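Side-chain contacts in exopolyphosphatase (Cytophaga hutchinsonii, PDB 3MDQ), which probably hydrolyses inorganic polyphosphate, releasing orthophosphate from the ends of the chain: residues 40-45 with 266-271; 12-17 with 162-167; 174-179 with 273-278; 84-89 with 140-145; 249-254 with 260-265. All coordinates share one frame; numbering follows the deposited sequence. Where two conformers were deposited one is given.

Contact 1. Residues 40-45 with 266-271. With SO4 (sulfate ion), chain E; SO4 (sulfate ion), chain F.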
# COMPACT_ATOMS: atom_id res chain seq x y z
N LEU A 40 -4.64 3.31 12.21
CA LEU A 40 -3.67 2.94 13.23
C LEU A 40 -2.70 4.09 13.48
O LEU A 40 -2.12 4.24 14.56
CB LEU A 40 -2.96 1.64 12.81
CG LEU A 40 -2.41 0.75 13.87
CD1 LEU A 40 -3.47 0.39 14.94
CD2 LEU A 40 -1.78 -0.45 13.17
N GLY A 41 -2.46 4.90 12.45
CA GLY A 41 -1.47 5.98 12.56
C GLY A 41 -2.04 7.27 13.14
O GLY A 41 -1.31 8.11 13.68
N LYS A 42 -3.36 7.41 13.07
CA LYS A 42 -4.04 8.63 13.45
C LYS A 42 -3.75 9.00 14.89
O LYS A 42 -3.90 8.18 15.81
CB LYS A 42 -5.55 8.49 13.21
CG LYS A 42 -6.36 9.73 13.60
CD LYS A 42 -7.87 9.50 13.47
CE LYS A 42 -8.35 9.58 12.05
NZ LYS A 42 -9.78 9.17 11.95
N GLY A 43 -3.33 10.24 15.11
CA GLY A 43 -3.09 10.74 16.46
C GLY A 43 -1.78 10.29 17.09
O GLY A 43 -1.46 10.73 18.22
N GLY A 44 -1.00 9.44 16.42
CA GLY A 44 0.24 8.94 17.02
C GLY A 44 1.48 8.67 16.21
O GLY A 44 2.58 8.75 16.74
N ILE A 45 1.33 8.38 14.92
CA ILE A 45 2.44 7.84 14.18
C ILE A 45 3.66 8.73 14.16
O ILE A 45 4.76 8.19 14.32
CB ILE A 45 2.01 7.36 12.78
CG1 ILE A 45 3.10 6.44 12.19
CG2 ILE A 45 1.56 8.54 11.87
CD1 ILE A 45 2.65 5.68 10.92
N ILE A 266 -12.05 6.48 0.48
CA ILE A 266 -12.30 6.44 1.92
C ILE A 266 -11.66 7.64 2.64
O ILE A 266 -10.70 8.23 2.13
CB ILE A 266 -11.84 5.08 2.54
CG1 ILE A 266 -10.33 4.86 2.41
CG2 ILE A 266 -12.62 3.89 1.87
CD1 ILE A 266 -9.87 3.50 3.00
N GLU A 267 -12.19 8.01 3.81
CA GLU A 267 -11.74 9.22 4.52
C GLU A 267 -10.23 9.34 4.70
O GLU A 267 -9.63 10.38 4.40
CB GLU A 267 -12.41 9.34 5.89
CG GLU A 267 -12.29 10.78 6.48
CD GLU A 267 -11.12 11.01 7.44
OE1 GLU A 267 -10.50 10.01 7.89
OE2 GLU A 267 -10.82 12.19 7.78
N LEU A 268 -9.57 8.29 5.17
CA LEU A 268 -8.13 8.41 5.44
C LEU A 268 -7.34 8.59 4.15
O LEU A 268 -6.33 9.30 4.12
CB LEU A 268 -7.62 7.19 6.23
CG LEU A 268 -8.11 7.15 7.69
CD1 LEU A 268 -7.79 5.77 8.29
CD2 LEU A 268 -7.51 8.27 8.56
N ARG A 269 -7.80 7.97 3.08
CA ARG A 269 -7.17 8.18 1.78
C ARG A 269 -7.46 9.59 1.23
O ARG A 269 -6.54 10.25 0.75
CB ARG A 269 -7.58 7.11 0.81
CG ARG A 269 -6.71 7.08 -0.49
CD ARG A 269 -7.17 5.95 -1.38
NE ARG A 269 -7.10 4.72 -0.62
CZ ARG A 269 -7.88 3.66 -0.78
NH1 ARG A 269 -8.82 3.60 -1.72
NH2 ARG A 269 -7.69 2.63 0.02
N ALA A 270 -8.68 10.08 1.36
CA ALA A 270 -8.97 11.48 1.00
C ALA A 270 -8.01 12.44 1.70
O ALA A 270 -7.56 13.41 1.09
CB ALA A 270 -10.42 11.84 1.33
N ASP A 271 -7.70 12.16 2.96
CA ASP A 271 -6.81 13.04 3.69
C ASP A 271 -5.39 13.11 3.14
O ASP A 271 -4.78 14.19 3.15
CB ASP A 271 -6.71 12.63 5.14
CG ASP A 271 -8.01 12.79 5.90
OD1 ASP A 271 -8.88 13.56 5.45
OD2 ASP A 271 -8.13 12.11 6.96
S SO4 E . -4.99 3.69 2.28
O1 SO4 E . -5.54 4.90 2.97
O2 SO4 E . -3.71 3.23 2.74
O3 SO4 E . -4.77 4.07 0.85
O4 SO4 E . -5.93 2.55 2.33
S SO4 F . -8.27 -0.69 -1.77
O1 SO4 F . -9.15 0.29 -1.12
O2 SO4 F . -7.08 -0.86 -0.95
O3 SO4 F . -7.91 -0.17 -3.09
O4 SO4 F . -8.97 -1.97 -1.90

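Contact 2. Residues 12-17 with 162-167. With SO4 (sulfate ion), chain D; SO4 (sulfate ion), chain E.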
# COMPACT_ATOMS: atom_id res chain seq x y z
N GLY A 12 -2.30 -2.64 7.89
CA GLY A 12 -1.74 -1.39 7.36
C GLY A 12 -2.02 -0.20 8.25
O GLY A 12 -2.82 -0.25 9.17
N THR A 13 -1.32 0.89 7.99
CA THR A 13 -1.42 2.07 8.82
C THR A 13 -2.82 2.69 8.75
O THR A 13 -3.36 3.13 9.76
CB THR A 13 -0.32 3.09 8.38
OG1 THR A 13 0.96 2.49 8.57
CG2 THR A 13 -0.44 4.43 9.11
N ASN A 14 -3.42 2.77 7.57
CA ASN A 14 -4.75 3.29 7.42
C ASN A 14 -5.80 2.19 7.38
O ASN A 14 -6.85 2.28 8.03
CB ASN A 14 -4.85 4.14 6.15
CG ASN A 14 -4.11 5.43 6.26
OD1 ASN A 14 -3.57 5.81 7.29
ND2 ASN A 14 -4.04 6.12 5.13
N THR A 15 -5.55 1.19 6.54
CA THR A 15 -6.54 0.19 6.19
C THR A 15 -6.01 -1.19 6.49
O THR A 15 -4.85 -1.51 6.21
CB THR A 15 -6.85 0.30 4.70
OG1 THR A 15 -7.31 1.64 4.43
CG2 THR A 15 -7.90 -0.77 4.24
N PHE A 16 -6.85 -2.03 7.14
CA PHE A 16 -6.51 -3.43 7.35
C PHE A 16 -7.18 -4.23 6.24
O PHE A 16 -8.30 -3.93 5.87
CB PHE A 16 -7.05 -3.98 8.70
CG PHE A 16 -6.25 -3.59 9.93
CD1 PHE A 16 -5.36 -2.55 9.93
CD2 PHE A 16 -6.45 -4.24 11.14
CE1 PHE A 16 -4.64 -2.22 11.07
CE2 PHE A 16 -5.76 -3.87 12.27
CZ PHE A 16 -4.85 -2.84 12.23
N HIS A 17 -6.49 -5.27 5.77
CA HIS A 17 -7.01 -6.13 4.69
C HIS A 17 -7.04 -7.56 5.13
O HIS A 17 -6.13 -8.03 5.83
CB HIS A 17 -6.11 -6.04 3.46
CG HIS A 17 -6.05 -4.67 2.87
ND1 HIS A 17 -6.94 -4.24 1.91
CD2 HIS A 17 -5.25 -3.62 3.14
CE1 HIS A 17 -6.67 -2.97 1.60
NE2 HIS A 17 -5.64 -2.58 2.33
N GLY A 162 4.98 7.60 4.43
CA GLY A 162 3.61 7.34 4.11
C GLY A 162 2.72 8.57 4.37
O GLY A 162 3.09 9.48 5.07
N GLY A 163 1.55 8.58 3.75
CA GLY A 163 0.75 9.81 3.70
C GLY A 163 0.29 10.33 5.03
O GLY A 163 0.18 11.53 5.18
N GLN A 164 -0.03 9.44 5.97
CA GLN A 164 -0.44 9.92 7.31
C GLN A 164 0.71 10.66 7.97
O GLN A 164 0.50 11.70 8.62
CB GLN A 164 -0.91 8.74 8.18
CG GLN A 164 -1.37 9.13 9.60
CD GLN A 164 -2.71 9.84 9.55
OE1 GLN A 164 -3.73 9.19 9.32
NE2 GLN A 164 -2.71 11.16 9.72
N ARG A 165 1.94 10.15 7.82
CA ARG A 165 3.10 10.86 8.36
C ARG A 165 3.28 12.20 7.70
O ARG A 165 3.54 13.18 8.39
CB ARG A 165 4.38 10.04 8.18
CG ARG A 165 4.40 8.72 8.91
CD ARG A 165 5.82 8.09 8.71
NE ARG A 165 5.92 6.78 9.31
CZ ARG A 165 6.36 6.54 10.55
NH1 ARG A 165 6.69 7.55 11.35
NH2 ARG A 165 6.45 5.30 10.98
N LEU A 166 3.14 12.27 6.38
CA LEU A 166 3.37 13.51 5.65
C LEU A 166 2.38 14.58 6.08
O LEU A 166 2.81 15.71 6.36
CB LEU A 166 3.27 13.30 4.15
CG LEU A 166 4.34 12.39 3.54
CD1 LEU A 166 4.11 12.26 2.04
CD2 LEU A 166 5.78 12.83 3.88
N ILE A 167 1.08 14.26 6.18
CA ILE A 167 0.09 15.28 6.50
C ILE A 167 0.13 15.67 7.99
O ILE A 167 -0.38 16.72 8.37
CB ILE A 167 -1.35 14.91 6.08
CG1 ILE A 167 -1.89 13.71 6.84
CG2 ILE A 167 -1.41 14.69 4.55
CD1 ILE A 167 -3.26 13.33 6.46
S SO4 D . 1.03 1.17 5.18
O1 SO4 D . 2.06 2.23 5.14
O2 SO4 D . -0.35 1.77 5.14
O3 SO4 D . 1.22 0.30 4.01
O4 SO4 D . 1.42 0.46 6.38
S SO4 E . -4.99 3.69 2.28
O1 SO4 E . -5.54 4.90 2.97
O2 SO4 E . -3.71 3.23 2.74
O3 SO4 E . -4.77 4.07 0.85
O4 SO4 E . -5.93 2.55 2.33
O HOH W 1 -3.73 6.35 10.08
O HOH W 2 -3.96 9.22 6.03

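Contact 3. Residues 174-179 with 273-278. With SO4 (sulfate ion), chain G.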
# COMPACT_ATOMS: atom_id res chain seq x y z
N ASP A 174 -5.56 23.38 2.47
CA ASP A 174 -6.75 22.79 1.88
C ASP A 174 -7.53 23.88 1.16
O ASP A 174 -8.32 24.63 1.79
CB ASP A 174 -7.60 22.24 3.02
CG ASP A 174 -8.86 21.57 2.55
OD1 ASP A 174 -8.85 20.95 1.48
OD2 ASP A 174 -9.85 21.61 3.31
N PRO A 175 -7.32 24.03 -0.15
CA PRO A 175 -6.52 23.22 -1.07
C PRO A 175 -5.04 23.60 -1.08
O PRO A 175 -4.61 24.60 -0.49
CB PRO A 175 -7.16 23.51 -2.41
CG PRO A 175 -7.53 24.92 -2.28
CD PRO A 175 -8.06 25.06 -0.87
N MSE A 176 -4.25 22.76 -1.73
CA MSE A 176 -2.80 22.90 -1.74
C MSE A 176 -2.37 24.22 -2.38
O MSE A 176 -2.95 24.66 -3.37
CB MSE A 176 -2.18 21.70 -2.46
CG MSE A 176 -0.71 21.83 -2.75
SE MSE A 176 0.10 20.22 -3.44
CE MSE A 176 -0.30 19.07 -1.86
N ARG A 177 -1.37 24.85 -1.78
CA ARG A 177 -0.79 26.06 -2.25
C ARG A 177 0.57 25.84 -2.91
O ARG A 177 1.24 24.85 -2.65
CB ARG A 177 -0.62 26.99 -1.07
CG ARG A 177 -1.91 27.34 -0.38
CD ARG A 177 -1.65 28.21 0.84
NE ARG A 177 -2.91 28.52 1.48
CZ ARG A 177 -3.02 29.31 2.55
NH1 ARG A 177 -1.96 29.87 3.07
NH2 ARG A 177 -4.22 29.51 3.09
N GLU A 178 0.96 26.77 -3.77
CA GLU A 178 2.29 26.71 -4.37
C GLU A 178 3.41 26.49 -3.34
O GLU A 178 4.31 25.65 -3.56
CB GLU A 178 2.54 27.99 -5.15
CG GLU A 178 3.98 28.16 -5.67
CD GLU A 178 4.47 27.05 -6.56
OE1 GLU A 178 3.65 26.23 -7.04
OE2 GLU A 178 5.71 27.00 -6.79
N ASP A 179 3.41 27.23 -2.23
CA ASP A 179 4.43 27.02 -1.22
C ASP A 179 4.40 25.60 -0.61
O ASP A 179 5.45 25.05 -0.24
CB ASP A 179 4.35 28.07 -0.13
CG ASP A 179 5.52 27.98 0.83
OD1 ASP A 179 6.66 28.33 0.42
OD2 ASP A 179 5.30 27.55 1.97
N VAL A 273 -4.28 11.72 -0.08
CA VAL A 273 -4.10 11.44 -1.51
C VAL A 273 -3.39 12.55 -2.28
O VAL A 273 -2.71 12.24 -3.26
CB VAL A 273 -5.43 11.00 -2.17
CG1 VAL A 273 -6.37 12.18 -2.37
CG2 VAL A 273 -5.16 10.25 -3.47
N VAL A 274 -3.52 13.80 -1.83
CA VAL A 274 -2.83 14.89 -2.54
C VAL A 274 -1.29 14.82 -2.34
O VAL A 274 -0.50 14.91 -3.30
CB VAL A 274 -3.38 16.25 -2.17
CG1 VAL A 274 -2.68 17.33 -3.08
CG2 VAL A 274 -4.93 16.29 -2.37
N VAL A 275 -0.83 14.60 -1.11
CA VAL A 275 0.60 14.40 -0.91
C VAL A 275 1.11 13.14 -1.60
O VAL A 275 2.22 13.11 -2.12
CB VAL A 275 1.01 14.47 0.59
CG1 VAL A 275 0.74 15.89 1.14
CG2 VAL A 275 0.32 13.42 1.46
N ALA A 276 0.27 12.11 -1.66
CA ALA A 276 0.62 10.91 -2.37
C ALA A 276 0.82 11.19 -3.86
O ALA A 276 1.80 10.71 -4.45
CB ALA A 276 -0.46 9.81 -2.12
N ILE A 277 -0.11 11.93 -4.48
CA ILE A 277 0.04 12.24 -5.92
C ILE A 277 1.26 13.12 -6.18
O ILE A 277 1.90 13.00 -7.22
CB ILE A 277 -1.27 12.79 -6.62
CG1 ILE A 277 -1.56 11.94 -7.89
CG2 ILE A 277 -1.04 14.19 -7.14
CD1 ILE A 277 -2.93 11.90 -8.35
N CYS A 278 1.62 14.01 -5.24
CA CYS A 278 2.85 14.79 -5.35
C CYS A 278 4.06 13.87 -5.34
O CYS A 278 5.00 14.10 -6.07
CB CYS A 278 2.97 15.80 -4.21
SG CYS A 278 1.80 17.17 -4.42
S SO4 G . -5.82 25.23 5.89
O1 SO4 G . -5.12 26.32 6.57
O2 SO4 G . -5.11 24.01 6.32
O3 SO4 G . -5.88 25.46 4.48
O4 SO4 G . -7.21 25.14 6.37

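Contact 4. Residues 84-89 with 140-145. With SO4 (sulfate ion), chain D.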
# COMPACT_ATOMS: atom_id res chain seq x y z
N ALA A 84 3.13 1.30 10.94
CA ALA A 84 2.61 1.83 12.19
C ALA A 84 2.89 0.87 13.37
O ALA A 84 3.14 1.30 14.49
CB ALA A 84 1.11 2.11 12.11
N VAL A 85 2.87 -0.42 13.11
CA VAL A 85 3.13 -1.41 14.16
C VAL A 85 4.61 -1.40 14.53
O VAL A 85 4.99 -1.21 15.70
CB VAL A 85 2.68 -2.80 13.73
CG1 VAL A 85 3.06 -3.86 14.79
CG2 VAL A 85 1.15 -2.86 13.46
N ARG A 86 5.50 -1.51 13.56
CA ARG A 86 6.92 -1.56 13.90
C ARG A 86 7.46 -0.24 14.50
O ARG A 86 8.42 -0.27 15.28
CB ARG A 86 7.77 -2.03 12.71
CG ARG A 86 7.87 -1.09 11.59
CD ARG A 86 8.67 -1.71 10.40
NE ARG A 86 8.49 -0.86 9.25
CZ ARG A 86 7.87 -1.17 8.12
NH1 ARG A 86 7.42 -2.38 7.89
NH2 ARG A 86 7.71 -0.24 7.19
N SER A 87 6.84 0.88 14.13
CA SER A 87 7.24 2.20 14.52
C SER A 87 6.80 2.56 15.94
O SER A 87 7.45 3.37 16.61
CB SER A 87 6.59 3.20 13.54
OG SER A 87 7.13 4.48 13.71
N GLY A 88 5.69 1.98 16.39
CA GLY A 88 5.06 2.35 17.65
C GLY A 88 5.76 1.80 18.86
O GLY A 88 6.08 0.58 18.95
N SER A 89 6.10 2.71 19.78
CA SER A 89 6.83 2.30 20.97
C SER A 89 6.05 1.31 21.80
O SER A 89 6.64 0.46 22.46
CB SER A 89 7.19 3.50 21.84
OG SER A 89 6.00 4.15 22.26
N GLY A 140 -0.21 4.57 4.37
CA GLY A 140 -0.27 5.65 5.33
C GLY A 140 0.96 5.87 6.14
O GLY A 140 1.20 6.98 6.62
N GLY A 141 1.78 4.84 6.33
CA GLY A 141 2.95 4.93 7.17
C GLY A 141 4.27 4.89 6.44
O GLY A 141 5.17 5.64 6.77
N SER A 142 4.36 4.01 5.44
CA SER A 142 5.60 3.93 4.66
C SER A 142 5.35 3.82 3.16
O SER A 142 4.23 3.61 2.73
CB SER A 142 6.43 2.74 5.14
OG SER A 142 5.82 1.52 4.78
N VAL A 143 6.43 4.05 2.40
CA VAL A 143 6.43 3.85 0.97
C VAL A 143 7.62 2.94 0.63
O VAL A 143 8.77 3.19 1.03
CB VAL A 143 6.56 5.18 0.21
CG1 VAL A 143 6.58 4.94 -1.32
CG2 VAL A 143 5.41 6.19 0.62
N GLU A 144 7.32 1.84 -0.06
CA GLU A 144 8.34 0.89 -0.49
C GLU A 144 8.60 1.06 -1.99
O GLU A 144 7.65 1.21 -2.76
CB GLU A 144 7.94 -0.55 -0.23
CG GLU A 144 7.99 -1.00 1.23
CD GLU A 144 6.98 -0.34 2.09
OE1 GLU A 144 5.78 -0.49 1.82
OE2 GLU A 144 7.38 0.34 3.07
N PHE A 145 9.87 1.03 -2.35
CA PHE A 145 10.30 1.07 -3.72
C PHE A 145 11.12 -0.17 -4.01
O PHE A 145 11.98 -0.55 -3.19
CB PHE A 145 11.16 2.28 -3.98
CG PHE A 145 10.44 3.60 -3.87
CD1 PHE A 145 9.73 4.09 -4.93
CD2 PHE A 145 10.53 4.34 -2.71
CE1 PHE A 145 9.08 5.30 -4.82
CE2 PHE A 145 9.89 5.55 -2.62
CZ PHE A 145 9.18 6.04 -3.66
S SO4 D . 1.03 1.17 5.18
O1 SO4 D . 2.06 2.23 5.14
O2 SO4 D . -0.35 1.77 5.14
O3 SO4 D . 1.22 0.30 4.01
O4 SO4 D . 1.42 0.46 6.38

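Contact 5. Residues 249-254 with 260-265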
# COMPACT_ATOMS: atom_id res chain seq x y z
N LYS A 249 -3.88 17.11 -11.66
CA LYS A 249 -4.36 18.49 -11.66
C LYS A 249 -5.67 18.57 -10.87
O LYS A 249 -5.87 19.49 -10.04
CB LYS A 249 -4.52 19.01 -13.09
CG LYS A 249 -3.24 19.34 -13.74
CD LYS A 249 -3.51 19.67 -15.22
CE LYS A 249 -2.26 20.09 -15.97
NZ LYS A 249 -2.49 20.05 -17.46
N GLN A 250 -6.54 17.59 -11.08
CA GLN A 250 -7.85 17.53 -10.38
C GLN A 250 -7.64 17.44 -8.86
O GLN A 250 -8.21 18.21 -8.09
CB GLN A 250 -8.70 16.36 -10.90
CG GLN A 250 -9.95 16.12 -10.09
CD GLN A 250 -10.70 14.87 -10.47
OE1 GLN A 250 -10.37 14.21 -11.46
NE2 GLN A 250 -11.70 14.53 -9.66
N LEU A 251 -6.77 16.53 -8.42
CA LEU A 251 -6.63 16.32 -6.98
C LEU A 251 -5.84 17.45 -6.31
O LEU A 251 -6.17 17.82 -5.19
CB LEU A 251 -5.98 14.95 -6.74
CG LEU A 251 -6.90 13.80 -7.07
CD1 LEU A 251 -6.10 12.45 -7.15
CD2 LEU A 251 -8.04 13.66 -6.06
N VAL A 252 -4.83 18.02 -6.97
CA VAL A 252 -4.11 19.16 -6.40
C VAL A 252 -5.08 20.36 -6.21
O VAL A 252 -4.96 21.10 -5.23
CB VAL A 252 -2.87 19.51 -7.21
CG1 VAL A 252 -2.31 20.90 -6.83
CG2 VAL A 252 -1.85 18.40 -7.06
N ALA A 253 -6.03 20.54 -7.11
CA ALA A 253 -6.98 21.66 -6.99
C ALA A 253 -8.06 21.41 -5.94
O ALA A 253 -8.70 22.34 -5.49
CB ALA A 253 -7.65 21.95 -8.35
N SER A 254 -8.29 20.15 -5.60
CA SER A 254 -9.40 19.72 -4.78
C SER A 254 -9.27 20.09 -3.31
O SER A 254 -8.18 20.18 -2.75
CB SER A 254 -9.61 18.19 -4.93
OG SER A 254 -8.61 17.47 -4.19
N LEU A 260 -13.86 13.63 -0.45
CA LEU A 260 -14.69 12.69 0.30
C LEU A 260 -15.86 12.22 -0.57
O LEU A 260 -16.42 11.16 -0.30
CB LEU A 260 -15.18 13.32 1.60
CG LEU A 260 -14.12 13.57 2.67
CD1 LEU A 260 -14.72 14.39 3.84
CD2 LEU A 260 -13.51 12.27 3.20
N ALA A 261 -16.21 12.98 -1.60
CA ALA A 261 -17.33 12.61 -2.50
C ALA A 261 -16.94 11.75 -3.69
O ALA A 261 -17.81 11.30 -4.45
CB ALA A 261 -18.00 13.88 -2.99
N ILE A 262 -15.64 11.47 -3.87
CA ILE A 262 -15.18 10.63 -4.96
C ILE A 262 -15.48 9.16 -4.62
O ILE A 262 -15.23 8.69 -3.49
CB ILE A 262 -13.69 10.83 -5.21
CG1 ILE A 262 -13.43 12.27 -5.67
CG2 ILE A 262 -13.15 9.84 -6.28
CD1 ILE A 262 -11.95 12.62 -5.73
N ALA A 263 -16.03 8.42 -5.59
CA ALA A 263 -16.40 7.04 -5.35
C ALA A 263 -15.15 6.22 -4.99
O ALA A 263 -14.13 6.28 -5.68
CB ALA A 263 -17.12 6.44 -6.60
N GLY A 264 -15.25 5.48 -3.88
CA GLY A 264 -14.17 4.63 -3.39
C GLY A 264 -13.10 5.35 -2.59
O GLY A 264 -12.16 4.72 -2.07
N MSE A 265 -13.21 6.66 -2.48
CA MSE A 265 -12.19 7.37 -1.75
C MSE A 265 -12.58 7.41 -0.28
O MSE A 265 -13.32 8.30 0.17
CB MSE A 265 -12.02 8.77 -2.32
CG MSE A 265 -10.90 9.55 -1.65
SE MSE A 265 -9.20 9.35 -2.31
CE MSE A 265 -9.42 10.31 -3.99

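Contact 1. Residues 40-45 with 266-271
Lys42 reaches from its loop over to Leu268, and the two side chains cross at about a right angle. The aliphatic shank makes the touch: Lys42 CE lies 3.8 Å from Leu268 CD2. The lysine chain runs straight from CB to CD and then turns at chi3 (-78°), which brings CE against the leucine methyl. Its tip points into an acidic patch. Lys42 NZ is 4.2 Å from Glu267 OE1, too far for a salt bridge, so the attraction is probably weak. The stronger partner of Glu267 is Arg256, which also pairs with Asp271. Glu267 OE2 and Asp271 OD2 approach to 2.8 Å although both are acceptors. Arg256, which pairs with both residues, probably offsets the repulsion.

Arg269, one residue after Leu268, serves two sulfates, probably from the crystallisation liquor. Its NE binds O3 of the chain E sulfate at 2.8 Å, and NH2 binds O4 of the same ion at 2.9 Å (N-H...O 166°). NH2 also binds O1 of the chain F sulfate at 3.0 Å. These anions sit at the guanidinium edge, while Ile266 CG1 lies over one face. A leucine in place of Arg269 would probably leave both anions without this shared positive partner.

Leu268 also packs on Gln164 of helix 163-169. Leu40 rests on helix 83-87 and on Phe16 of strand 15-24. The contact thus joins the loop after strand 27-37 to the start of helix 267-286.

Contact 2. Residues 12-17 with 162-167
Asn14 and Gln164 face each other with their amide planes 74° apart. They do not bond directly. Asn14 OD1 and Gln164 OE1 stand 3.9 Å apart, and both are acceptors. Water 1 lies between them, 2.8 Å from Asn14 OD1 and 2.9 Å from Gln164 OE1. It has more acceptors in reach than protons, so the two links may not be made at once. Water 2 makes a second, weak link between Asn14 ND2 and the same glutamine oxygen. Nearer the backbone, Thr13 CG2 comes only within 4.4 Å of Gln164 CB. This is the loose part of the contact: buried, but mediated by two waters.

The tightly held part is where segment 12-17 meets the anions. Thr13 grips the chain D sulfate with two groups: OG1 binds O4 at 3.0 Å, and the backbone N is shared between O2 and O4. Asn14 turns its CG beside its own backbone N (chi1 -71°). Its ND2 then meets O1 of the chain E sulfate at 2.9 Å in a nearly straight bond (169°). Thr15 OG1 binds O4 of that sulfate at 2.7 Å. An alanine instead of Asn14 has neither amide atom, and would probably leave the chain E sulfate held less firmly and water 1 free to shift.

Residues 12-14 form the turn between strands 5-11 and 15-24, which matches the first phosphate-binding loop of the actin-like ATPase clan. Sulfate resembles phosphate in shape and charge. The N-H and hydroxyl donors are therefore consistent with a site for phosphate groups of polyphosphate.

Contact 3. Residues 174-179 with 273-278
In this Ppx/GppA fold of the actin-like ATPase clan, the segment before helix 178-191 packs on the middle of helix 267-286, with Met176 inserted against that helix. The residue is modelled as selenomethionine. It is buried and points at the facing helix, where Val274 and Cys278, one turn apart, receive it. Val275 stands at the margin.

The chain of Met176 runs extended as far as its selenium, with CG anti to the backbone N (chi1 170°), and this carries SE across to the helix. Two conformers were deposited, and the distances belong to one of them. SE is 4.0 Å from Val274 CG1, and the two side chains slide past each other in opposite directions. The placement of the methyl CE is doubtful, because it is modelled too close to Val274 CG1. The contact is apolar throughout.

The loop is shaped on both sides of Met176. Pro175 follows a cis peptide bond. Arg177 is the N-cap of helix 178-191, and its backbone N bonds to Asp180 OD2. Earlier in the loop, Asp174 N donates to O3 of the chain G sulfate at 2.9 Å, an ion that His171 also holds. Asp174 OD1 accepts from Arg256 N, which ties the loop to helix 256-260. At the centre of the contact, Met176 SE rests 3.6 Å from Cys278 SG.

Contact 4. Residues 84-89 with 140-145
Arg86 reaches from helix 83-87 to Ser142, just before strand 143-148. Its CB points neither at the facing segment nor away from it, and the rest of the side chain carries the charge over. CG sits between the backbone N and the carbonyl carbon (chi1 70°). From there the chain extends straight through CD to NE, which is bonded elsewhere in the protein. At the tip, NH1 bonds to Ile109 O and forms a salt bridge with Glu114, while NH2 forms one with Glu160. The same NH2 looks across to Ser142, 3.8 Å from its CB and 3.5 Å from its OG. Glu144 OE2 is farther, 4.2 Å from Arg86 NH2, beyond a salt bridge. Both oxygens lie at the guanidinium edge, near its plane.

Ser142 OG gives its proton to Glu144 OE2 at 2.6 Å, on the syn side of the carboxylate. Ser158 OG is a second partner of that oxygen.

The backbone N atoms of Gly140, Gly141 and Ser142 all bind the chain D sulfate, the last donating to O1 at 2.9 Å and 170°. A glycine-rich turn between two antiparallel strands, with its N-H groups round an anion, is typical of the second phosphate loop of actin-like ATPase folds.

Contact 5. Residues 249-254 with 260-265
Leu251, on helix 241-253, packs against a type II beta turn that runs from Ile262 to Met265. Leu251 and Ile262 bury the most surface, about equally, and Met265 adds roughly half as much. The turn lies between helices 256-260 and 267-286.

One methyl of the leucine does the touching. Leu251 CD2 is 4.1 Å from Ile262 CD1 and 4.2 Å from Met265 CE, so it meets the ends of two side chains from the same turn. In both pairs the side chains cross obliquely. Ile262 reaches over with an extended arm. Met265, modelled as selenomethionine, has to fold: it bends at chi2 (87°) and again at chi3 (71°), which brings CE back toward the helix. Gln250 lies at the exposed edge, where its NE2 comes within 4.4 Å of Ile262 CD1. These are loose van der Waals contacts.

The turn is closed by Met265 N bonding to Ile262 O at 3.0 Å. Gly264 fills its third position with a positive phi. Helix 212-225 adds to the cluster: Leu217 touches Leu251, and Met220 touches both Ile262 and Gln250. At its end, helix 241-253 is tied to the next helix by Ser254, whose OG pairs with Arg259. That hydroxyl also donates to Leu251 O at 2.7 Å, and Leu251 O accepts Ser254 N as well.

How the contacts relate
Contacts 2 and 4 are buried and polar. Both touch the chain D sulfate, and Arg165 ties them by bonding to Gly141 and Ser87. Contact 1 is only partly buried. It shares the chain E sulfate with contact 2, and their centres are 6 Å apart. Contacts 1, 2 and 4 thus line neighbouring anion sites, with contact 2 common to the chain D and chain E sulfates. Contacts 3 and 5 are apolar and lie farther out, with centres about 19 and 18 Å from that of the chain. They meet through Ile277 and Leu251. Contact 3 is buried, while contact 5 reaches the surface at Gln250. Helix 267-286 links the groups: its start serves contact 1 and its middle contact 3.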